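Local coordinates for methylenetetrahydrofolate--tRNA-(uracil-5-)-methyltransferase trmFO (Thermus thermophilus, PDB 3G5S), which probably catalyses the folate- and FAD-dependent methylation of uridine 54 in tRNA to 5-methyluridine, with NADH or NADPH as reductant, at residues 16-19 against 20-23; 353-356 against 357-361; 69-72 against 73-76. One frame throughout, in Å; residues are numbered along the deposited sequence.

Interaction 1. Residues 16-19 against 20-23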
ATOM      1  N   ALA A  16      12.622   6.950  -8.064  1.00  9.35           N
ATOM      2  CA  ALA A  16      13.101   8.130  -7.353  1.00  9.64           C
ATOM      3  C   ALA A  16      14.363   8.677  -8.019  1.00  9.88           C
ATOM      4  O   ALA A  16      14.478   9.883  -8.271  1.00 10.01           O
ATOM      5  CB  ALA A  16      13.366   7.808  -5.889  1.00  9.89           C
ATOM      6  N   ALA A  17      15.312   7.785  -8.303  1.00  9.84           N
ATOM      7  CA  ALA A  17      16.551   8.178  -8.963  1.00 10.69           C
ATOM      8  C   ALA A  17      16.266   8.830 -10.309  1.00 10.35           C
ATOM      9  O   ALA A  17      16.832   9.869 -10.631  1.00 11.02           O
ATOM     10  CB  ALA A  17      17.474   6.979  -9.128  1.00 11.31           C
ATOM     11  N   TRP A  18      15.385   8.228 -11.099  1.00 10.78           N
ATOM     12  CA  TRP A  18      15.098   8.778 -12.415  1.00 11.10           C
ATOM     13  C   TRP A  18      14.515  10.185 -12.310  1.00 10.52           C
ATOM     14  O   TRP A  18      14.822  11.062 -13.123  1.00 11.49           O
ATOM     15  CB  TRP A  18      14.134   7.857 -13.157  1.00 11.46           C
ATOM     16  CG  TRP A  18      13.985   8.180 -14.604  1.00 12.22           C
ATOM     17  CD1 TRP A  18      12.847   8.577 -15.243  1.00 12.86           C
ATOM     18  CD2 TRP A  18      15.005   8.103 -15.607  1.00 13.46           C
ATOM     19  NE1 TRP A  18      13.100   8.764 -16.583  1.00 14.16           N
ATOM     20  CE2 TRP A  18      14.417   8.479 -16.831  1.00 15.10           C
ATOM     21  CE3 TRP A  18      16.364   7.765 -15.584  1.00 14.58           C
ATOM     22  CZ2 TRP A  18      15.143   8.521 -18.021  1.00 17.15           C
ATOM     23  CZ3 TRP A  18      17.080   7.804 -16.767  1.00 16.67           C
ATOM     24  CH2 TRP A  18      16.468   8.181 -17.969  1.00 17.95           C
ATOM     25  N   THR A  19      13.662  10.399 -11.317  1.00 10.23           N
ATOM     26  CA  THR A  19      13.033  11.699 -11.146  1.00 10.37           C
ATOM     27  C   THR A  19      14.075  12.772 -10.825  1.00 10.18           C
ATOM     28  O   THR A  19      14.076  13.862 -11.405  1.00 11.11           O
ATOM     29  CB  THR A  19      11.961  11.644 -10.040  1.00 11.39           C
ATOM     30  OG1 THR A  19      11.075  10.542 -10.276  1.00 11.98           O
ATOM     31  CG2 THR A  19      11.150  12.925 -10.012  1.00 11.83           C
ATOM     32  N   LEU A  20      14.968  12.450  -9.897  1.00 10.20           N
ATOM     33  CA  LEU A  20      16.065  13.339  -9.564  1.00 10.78           C
ATOM     34  C   LEU A  20      16.910  13.657 -10.800  1.00 10.70           C
ATOM     35  O   LEU A  20      17.208  14.821 -11.083  1.00 11.57           O
ATOM     36  CB  LEU A  20      16.911  12.693  -8.475  1.00 10.90           C
ATOM     37  CG  LEU A  20      16.318  12.780  -7.067  1.00 10.96           C
ATOM     38  CD1 LEU A  20      16.643  11.542  -6.242  1.00 11.42           C
ATOM     39  CD2 LEU A  20      16.815  14.028  -6.369  1.00 11.28           C
ATOM     40  N   LEU A  21      17.287  12.620 -11.538  1.00 10.77           N
ATOM     41  CA  LEU A  21      18.139  12.789 -12.708  1.00 12.28           C
ATOM     42  C   LEU A  21      17.474  13.667 -13.766  1.00 12.59           C
ATOM     43  O   LEU A  21      18.125  14.521 -14.373  1.00 14.08           O
ATOM     44  CB  LEU A  21      18.526  11.428 -13.289  1.00 12.41           C
ATOM     45  CG  LEU A  21      19.353  10.535 -12.357  1.00 12.92           C
ATOM     46  CD1 LEU A  21      19.424   9.111 -12.888  1.00 14.88           C
ATOM     47  CD2 LEU A  21      20.753  11.110 -12.152  1.00 12.98           C
ATOM     48  N   ARG A  22      16.175  13.455 -13.982  1.00 13.38           N
ATOM     49  CA  ARG A  22      15.404  14.229 -14.961  1.00 14.83           C
ATOM     50  C   ARG A  22      15.402  15.711 -14.628  1.00 14.09           C
ATOM     51  O   ARG A  22      15.326  16.556 -15.523  1.00 15.49           O
ATOM     52  CB  ARG A  22      13.943  13.744 -15.034  1.00 18.36           C
ATOM     53  CG  ARG A  22      13.760  12.325 -15.532  1.00 20.26           C
ATOM     54  CD  ARG A  22      12.347  12.078 -16.003  1.00 19.96           C
ATOM     55  NE  ARG A  22      11.381  11.699 -14.971  1.00 19.79           N
ATOM     56  CZ  ARG A  22      10.104  12.087 -14.991  1.00 17.72           C
ATOM     57  NH1 ARG A  22       9.688  12.906 -15.940  1.00 17.37           N
ATOM     58  NH2 ARG A  22       9.256  11.698 -14.054  1.00 18.20           N
ATOM     59  N   LEU A  23      15.444  16.013 -13.335  1.00 13.81           N
ATOM     60  CA  LEU A  23      15.464  17.390 -12.861  1.00 14.27           C
ATOM     61  C   LEU A  23      16.887  17.936 -12.713  1.00 14.39           C
ATOM     62  O   LEU A  23      17.090  19.029 -12.185  1.00 16.19           O
ATOM     63  CB  LEU A  23      14.676  17.515 -11.553  1.00 15.38           C
ATOM     64  CG  LEU A  23      13.163  17.316 -11.738  1.00 17.45           C
ATOM     65  CD1 LEU A  23      12.489  17.133 -10.392  1.00 18.17           C
ATOM     66  CD2 LEU A  23      12.539  18.470 -12.507  1.00 20.72           C
TER
HETATM   67  O   HOH W   1      10.547   9.717 -12.849  1.00 14.79           O

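Interaction 2. Residues 353-356 against 357-361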
ATOM      1  N   ALA A 353       8.769  10.983  -3.929  1.00  8.88           N
ATOM      2  CA  ALA A 353       9.899  11.191  -3.029  1.00  9.58           C
ATOM      3  C   ALA A 353      11.077  11.794  -3.779  1.00  9.01           C
ATOM      4  O   ALA A 353      11.726  12.715  -3.284  1.00  9.60           O
ATOM      5  CB  ALA A 353      10.293   9.888  -2.355  1.00  9.82           C
ATOM      6  N   GLY A 354      11.355  11.282  -4.972  1.00  9.35           N
ATOM      7  CA  GLY A 354      12.420  11.824  -5.795  1.00 10.07           C
ATOM      8  C   GLY A 354      12.154  13.263  -6.202  1.00  9.49           C
ATOM      9  O   GLY A 354      13.061  14.095  -6.214  1.00 10.28           O
ATOM     10  N   LEU A 355      10.904  13.559  -6.546  1.00  9.71           N
ATOM     11  CA  LEU A 355      10.515  14.913  -6.902  1.00  9.72           C
ATOM     12  C   LEU A 355      10.771  15.867  -5.738  1.00  9.67           C
ATOM     13  O   LEU A 355      11.344  16.943  -5.917  1.00 10.35           O
ATOM     14  CB  LEU A 355       9.039  14.941  -7.306  1.00 10.64           C
ATOM     15  CG  LEU A 355       8.432  16.318  -7.585  1.00 11.67           C
ATOM     16  CD1 LEU A 355       9.177  17.079  -8.683  1.00 13.00           C
ATOM     17  CD2 LEU A 355       6.969  16.142  -7.953  1.00 12.12           C
ATOM     18  N   ASN A 356      10.339  15.475  -4.547  1.00  9.41           N
ATOM     19  CA  ASN A 356      10.510  16.345  -3.398  1.00  9.60           C
ATOM     20  C   ASN A 356      11.956  16.475  -2.940  1.00  9.77           C
ATOM     21  O   ASN A 356      12.380  17.551  -2.531  1.00 10.39           O
ATOM     22  CB  ASN A 356       9.558  15.961  -2.272  1.00  9.90           C
ATOM     23  CG  ASN A 356       8.145  16.426  -2.563  1.00  9.66           C
ATOM     24  OD1 ASN A 356       7.957  17.464  -3.204  1.00 10.73           O
ATOM     25  ND2 ASN A 356       7.152  15.668  -2.112  1.00 10.23           N
ATOM     26  N   ALA A 357      12.717  15.392  -3.044  1.00  9.63           N
ATOM     27  CA  ALA A 357      14.148  15.445  -2.762  1.00 10.24           C
ATOM     28  C   ALA A 357      14.866  16.365  -3.756  1.00  9.97           C
ATOM     29  O   ALA A 357      15.748  17.136  -3.373  1.00 10.54           O
ATOM     30  CB  ALA A 357      14.737  14.049  -2.800  1.00 10.35           C
ATOM     31  N   ALA A 358      14.482  16.283  -5.030  1.00 10.22           N
ATOM     32  CA  ALA A 358      15.064  17.139  -6.054  1.00 10.93           C
ATOM     33  C   ALA A 358      14.741  18.592  -5.746  1.00 11.13           C
ATOM     34  O   ALA A 358      15.601  19.477  -5.823  1.00 12.62           O
ATOM     35  CB  ALA A 358      14.532  16.757  -7.424  1.00 11.65           C
ATOM     36  N   ARG A 359      13.481  18.845  -5.412  1.00 11.38           N
ATOM     37  CA  ARG A 359      13.075  20.198  -5.055  1.00 11.86           C
ATOM     38  C   ARG A 359      13.842  20.725  -3.844  1.00 11.78           C
ATOM     39  O   ARG A 359      14.295  21.869  -3.824  1.00 12.71           O
ATOM     40  CB  ARG A 359      11.556  20.278  -4.868  1.00 12.51           C
ATOM     41  CG  ARG A 359      10.808  20.115  -6.199  1.00 12.06           C
ATOM     42  CD  ARG A 359       9.285  20.066  -6.018  1.00 12.84           C
ATOM     43  NE  ARG A 359       8.764  21.271  -5.381  1.00 13.02           N
ATOM     44  CZ  ARG A 359       8.500  22.407  -6.019  1.00 14.42           C
ATOM     45  NH1 ARG A 359       8.053  23.451  -5.341  1.00 15.57           N
ATOM     46  NH2 ARG A 359       8.677  22.505  -7.332  1.00 15.09           N
ATOM     47  N   LYS A 360      14.036  19.867  -2.846  1.00 19.85           N
ATOM     48  CA  LYS A 360      14.834  20.231  -1.664  1.00 19.85           C
ATOM     49  C   LYS A 360      16.259  20.642  -2.045  1.00 19.84           C
ATOM     50  O   LYS A 360      16.817  21.628  -1.523  1.00 12.93           O
ATOM     51  CB  LYS A 360      14.910  19.032  -0.714  1.00 19.85           C
ATOM     52  CG  LYS A 360      15.411  19.376   0.683  1.00 19.85           C
ATOM     53  CD  LYS A 360      14.439  20.323   1.369  1.00 19.85           C
ATOM     54  CE  LYS A 360      14.300  20.010   2.856  1.00 19.85           C
ATOM     55  NZ  LYS A 360      15.321  20.635   3.731  1.00 19.85           N
ATOM     56  N   ALA A 361      16.840  19.864  -2.946  1.00 11.86           N
ATOM     57  CA  ALA A 361      18.186  20.128  -3.444  1.00 12.56           C
ATOM     58  C   ALA A 361      18.255  21.496  -4.134  1.00 13.08           C
ATOM     59  O   ALA A 361      19.304  22.148  -4.136  1.00 14.53           O
ATOM     60  CB  ALA A 361      18.644  19.030  -4.379  1.00 13.09           C
TER

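Interaction 3. Residues 69-72 against 73-76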
ATOM      1  N   ALA A  69      -1.978   5.404 -15.638  1.00 10.44           N
ATOM      2  CA  ALA A  69      -2.148   6.556 -16.514  1.00 10.98           C
ATOM      3  C   ALA A  69      -1.483   7.807 -15.942  1.00 10.16           C
ATOM      4  O   ALA A  69      -0.852   8.574 -16.676  1.00 10.78           O
ATOM      5  CB  ALA A  69      -3.629   6.808 -16.795  1.00 11.49           C
ATOM      6  N   GLU A  70      -1.625   8.013 -14.637  1.00 10.05           N
ATOM      7  CA  GLU A  70      -0.973   9.142 -13.986  1.00 10.17           C
ATOM      8  C   GLU A  70       0.532   9.048 -14.150  1.00 10.06           C
ATOM      9  O   GLU A  70       1.196  10.032 -14.453  1.00 10.49           O
ATOM     10  CB  GLU A  70      -1.329   9.177 -12.494  1.00 10.95           C
ATOM     11  CG  GLU A  70      -2.777   9.542 -12.225  1.00 10.97           C
ATOM     12  CD  GLU A  70      -3.198   9.435 -10.763  1.00 13.08           C
ATOM     13  OE1 GLU A  70      -2.395   9.017  -9.883  1.00 12.82           O
ATOM     14  OE2 GLU A  70      -4.381   9.771 -10.503  1.00 14.22           O
HETATM   15  N   MSE A  71       1.078   7.861 -13.925  1.00 10.12           N
HETATM   16  CA  MSE A  71       2.521   7.694 -14.010  1.00 10.52           C
HETATM   17  C   MSE A  71       3.048   7.880 -15.440  1.00 10.41           C
HETATM   18  O   MSE A  71       4.146   8.400 -15.619  1.00 10.96           O
HETATM   19  CB  MSE A  71       2.945   6.375 -13.370  1.00 11.09           C
HETATM   20  CG  MSE A  71       2.867   6.422 -11.841  1.00 12.93           C
HETATM   21 SE   MSE A  71       4.009   7.824 -11.067  1.00 16.36          SE
HETATM   22  CE  MSE A  71       2.657   9.212 -10.890  1.00 18.06           C
ATOM     23  N   ARG A  72       2.273   7.494 -16.458  1.00 10.74           N
ATOM     24  CA  ARG A  72       2.666   7.829 -17.823  1.00 11.86           C
ATOM     25  C   ARG A  72       2.718   9.336 -18.012  1.00 11.67           C
ATOM     26  O   ARG A  72       3.652   9.860 -18.616  1.00 12.45           O
ATOM     27  CB  ARG A  72       1.707   7.234 -18.849  1.00 12.22           C
ATOM     28  CG  ARG A  72       1.790   5.734 -18.992  1.00 12.76           C
ATOM     29  CD  ARG A  72       1.092   5.268 -20.273  1.00 14.15           C
ATOM     30  NE  ARG A  72       1.102   3.816 -20.371  1.00 14.65           N
ATOM     31  CZ  ARG A  72       0.148   3.021 -19.900  1.00 14.24           C
ATOM     32  NH1 ARG A  72      -0.940   3.536 -19.334  1.00 14.97           N
ATOM     33  NH2 ARG A  72       0.286   1.709 -20.006  1.00 15.96           N
ATOM     34  N   ARG A  73       1.701  10.036 -17.524  1.00 11.61           N
ATOM     35  CA  ARG A  73       1.664  11.482 -17.674  1.00 12.02           C
ATOM     36  C   ARG A  73       2.866  12.113 -16.981  1.00 11.73           C
ATOM     37  O   ARG A  73       3.383  13.126 -17.444  1.00 12.78           O
ATOM     38  CB  ARG A  73       0.360  12.056 -17.116  1.00 14.09           C
ATOM     39  CG  ARG A  73      -0.917  11.566 -17.796  1.00 20.08           C
ATOM     40  CD  ARG A  73      -1.240  12.318 -19.068  1.00 23.42           C
ATOM     41  NE  ARG A  73      -2.464  11.839 -19.720  1.00 23.35           N
ATOM     42  CZ  ARG A  73      -3.642  12.460 -19.671  1.00 23.78           C
ATOM     43  NH1 ARG A  73      -3.774  13.588 -18.986  1.00 24.02           N
ATOM     44  NH2 ARG A  73      -4.691  11.958 -20.312  1.00 24.17           N
ATOM     45  N   ALA A  74       3.304  11.510 -15.875  1.00 11.55           N
ATOM     46  CA  ALA A  74       4.450  12.014 -15.128  1.00 11.43           C
ATOM     47  C   ALA A  74       5.791  11.703 -15.793  1.00 12.17           C
ATOM     48  O   ALA A  74       6.811  12.243 -15.387  1.00 14.68           O
ATOM     49  CB  ALA A  74       4.432  11.463 -13.705  1.00 12.83           C
ATOM     50  N   GLY A  75       5.803  10.825 -16.794  1.00 11.78           N
ATOM     51  CA  GLY A  75       7.050  10.419 -17.426  1.00 12.84           C
ATOM     52  C   GLY A  75       7.822   9.348 -16.665  1.00 12.58           C
ATOM     53  O   GLY A  75       9.048   9.286 -16.723  1.00 13.39           O
ATOM     54  N   SER A  76       7.102   8.497 -15.942  1.00 11.60           N
ATOM     55  CA  SER A  76       7.686   7.402 -15.170  1.00 11.57           C
ATOM     56  C   SER A  76       8.551   6.455 -16.005  1.00 11.02           C
ATOM     57  O   SER A  76       8.120   5.959 -17.055  1.00 11.74           O
ATOM     58  CB  SER A  76       6.538   6.614 -14.518  1.00 12.12           C
ATOM     59  OG  SER A  76       6.915   5.305 -14.131  1.00 12.09           O
TER
HETATM   60  O   HOH W   2      -1.899   8.730 -19.308  1.00 17.67           O

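Interaction 1. Residues 16-19 against 20-23
Trp18 and Arg22 meet one turn apart near the C-terminal end of helix 11-22, the helix of the Rossmann-type beta-alpha-beta unit that runs from strand 4-7 to strand 27-30. Arg22 CG lies over the indole face, 3.9 Å from the centroid of the five-membered ring and 17° off its normal, a CH-pi contact. The near-extended chi2 (-161°) puts Arg22 CD 3.4 Å from Trp18 NE1, and the bend at chi3 brings Arg22 NE to 3.5 Å from Trp18 CD1, the guanidinium plane ending 24° from the ring plane.

The tight side of this turn is largely apolar: Leu20 and Leu21 pack on Val27, and Leu21 CG sits 3.1 Å from Ala17 O. The looser side is polar and partly exposed, and there Arg22 NH2 bonds to Ala74 O of helix 63-74. With an alanine replacing Arg22, Ala74 O and the water on Thr19 OG1 would probably each lose a donor, and the CH-pi contact would go. The backbone bond from Arg22 N to Trp18 O (2.9 Å) holds the turn. Thr19 OG1, bonded to Glu15 O, also accepts from a water at 2.8 Å, and that water accepts from Arg22 NH2 at 2.7 Å.

Interaction 2. Residues 353-356 against 357-361
With CG of Leu355 anti to its backbone N (chi1 174°) and CG of Arg359 anti to its own carbonyl carbon (chi1 -69°), the two side chains leave successive turns of helix 343-361 side by side and pointing the same way. Leu355 CD1 comes to 4.0 Å from Arg359 CD, so a methyl group lies alongside the aliphatic part of the arginine. Closer to the backbone, Arg359 CG sits 3.2 Å from Leu355 O, the same carbonyl oxygen that accepts Arg359 N at 2.9 Å. A bend at chi3 then turns the guanidinium away from the line of the side chain.

Asn356 approaches the arginine from another direction. Its OD1 is 4.1 Å from Arg359 CD, and the amide and guanidinium planes stand 74° apart, which is contact without pairing. The polar ends are bonded to other parts of the protein instead: Asn356 OD1 accepts from Val367 N and ND2 donates to Thr322 O, while Arg359 NE donates to Pro365 O and NH2 to Asn432 O.

The other flank is made of small residues. Ala357 CB rests 3.3 Å from Ala353 O, and Ala358 N bonds to Gly354 O at 2.9 Å. Ala353 and Ala357 pack on Val130 and Tyr332, and Ala358 on Leu20 and Leu23, so this flank lies close against the parallel sheet and helix 11-22.

The chemistry thus divides the work: carbon-to-carbon packing joins Leu355 to Arg359, whereas the buried amide and guanidinium spend their hydrogen bonds on surrounding loop segments, tying those loops to the helix.

Interaction 3. Residues 69-72 against 73-76
This is a helix C-terminus closed by a Schellman motif: Met71 and Ser76 meet where helix 63-74 ends and the chain turns into helix 77-84. The evidence is in the backbone. Gly75 has positive phi (81°), Ser76 N donates to Met71 O at 3.0 Å, and Gly75 N donates to Arg72 O, also at 3.0 Å. The two bonds differ in shape. The first is nearly straight at hydrogen (165°), whereas Gly75 N stands above the plane of the Arg72 carbonyl, well away from a lone-pair direction. A CB at position 75 would be jammed against the carbonyl oxygen of Ala74, which explains the glycine.

Side-chain packing accompanies the backbone bonds. Ser76 CB packs against Met71 CB at 3.8 Å and lies 3.2 Å from Met71 O, the acceptor of its own backbone N. Met71, a selenomethionine, is bent at chi2 and chi3 and curls its methyl back so that CE reaches Ala74 CB at 4.0 Å. A chi1 of 160° swings Ser76 OG away from its own N toward the next helix, where it bonds to Met79 N as the N-cap and also to Glu15 OE1.

On the outer side, Arg73 CG runs close to Ala69 O, 3.2 Å away. That carbonyl accepts Arg73 N and also a water at 2.8 Å, and the same water takes a weak bond from Arg73 NE.

Around the turn, Met71 is wedged among Ala348 and Phe351 of helix 343-361, Phe424 of helix 409-429 and Met79 of helix 77-84. Arg72 forms a salt bridge with Asp83 of helix 77-84, and Arg73 reaches Ser425 of helix 409-429.

Along the chain the order is interaction 1, interaction 3, interaction 2, on helices 11-22, 63-74 and 343-361. Interactions 1 and 2 are packed directly together, centres about 9 Å apart, with Leu20 CD2 3.5 Å from Ala358 N and Thr19 CG2 3.5 Å from Leu355 N. Interaction 3 lies about 14 Å from interaction 1, centre to centre, and is joined to it by the hydrogen bond from Arg22 NH2 to Ala74 O, whereas interactions 2 and 3 do not touch, their nearest atoms being about 8 Å apart. Helix 11-22 thus connects the other two; it and helix 343-361 pack on the parallel sheet of the FAD-binding fold, with helix 63-74 bonded to the C-terminal end of helix 11-22.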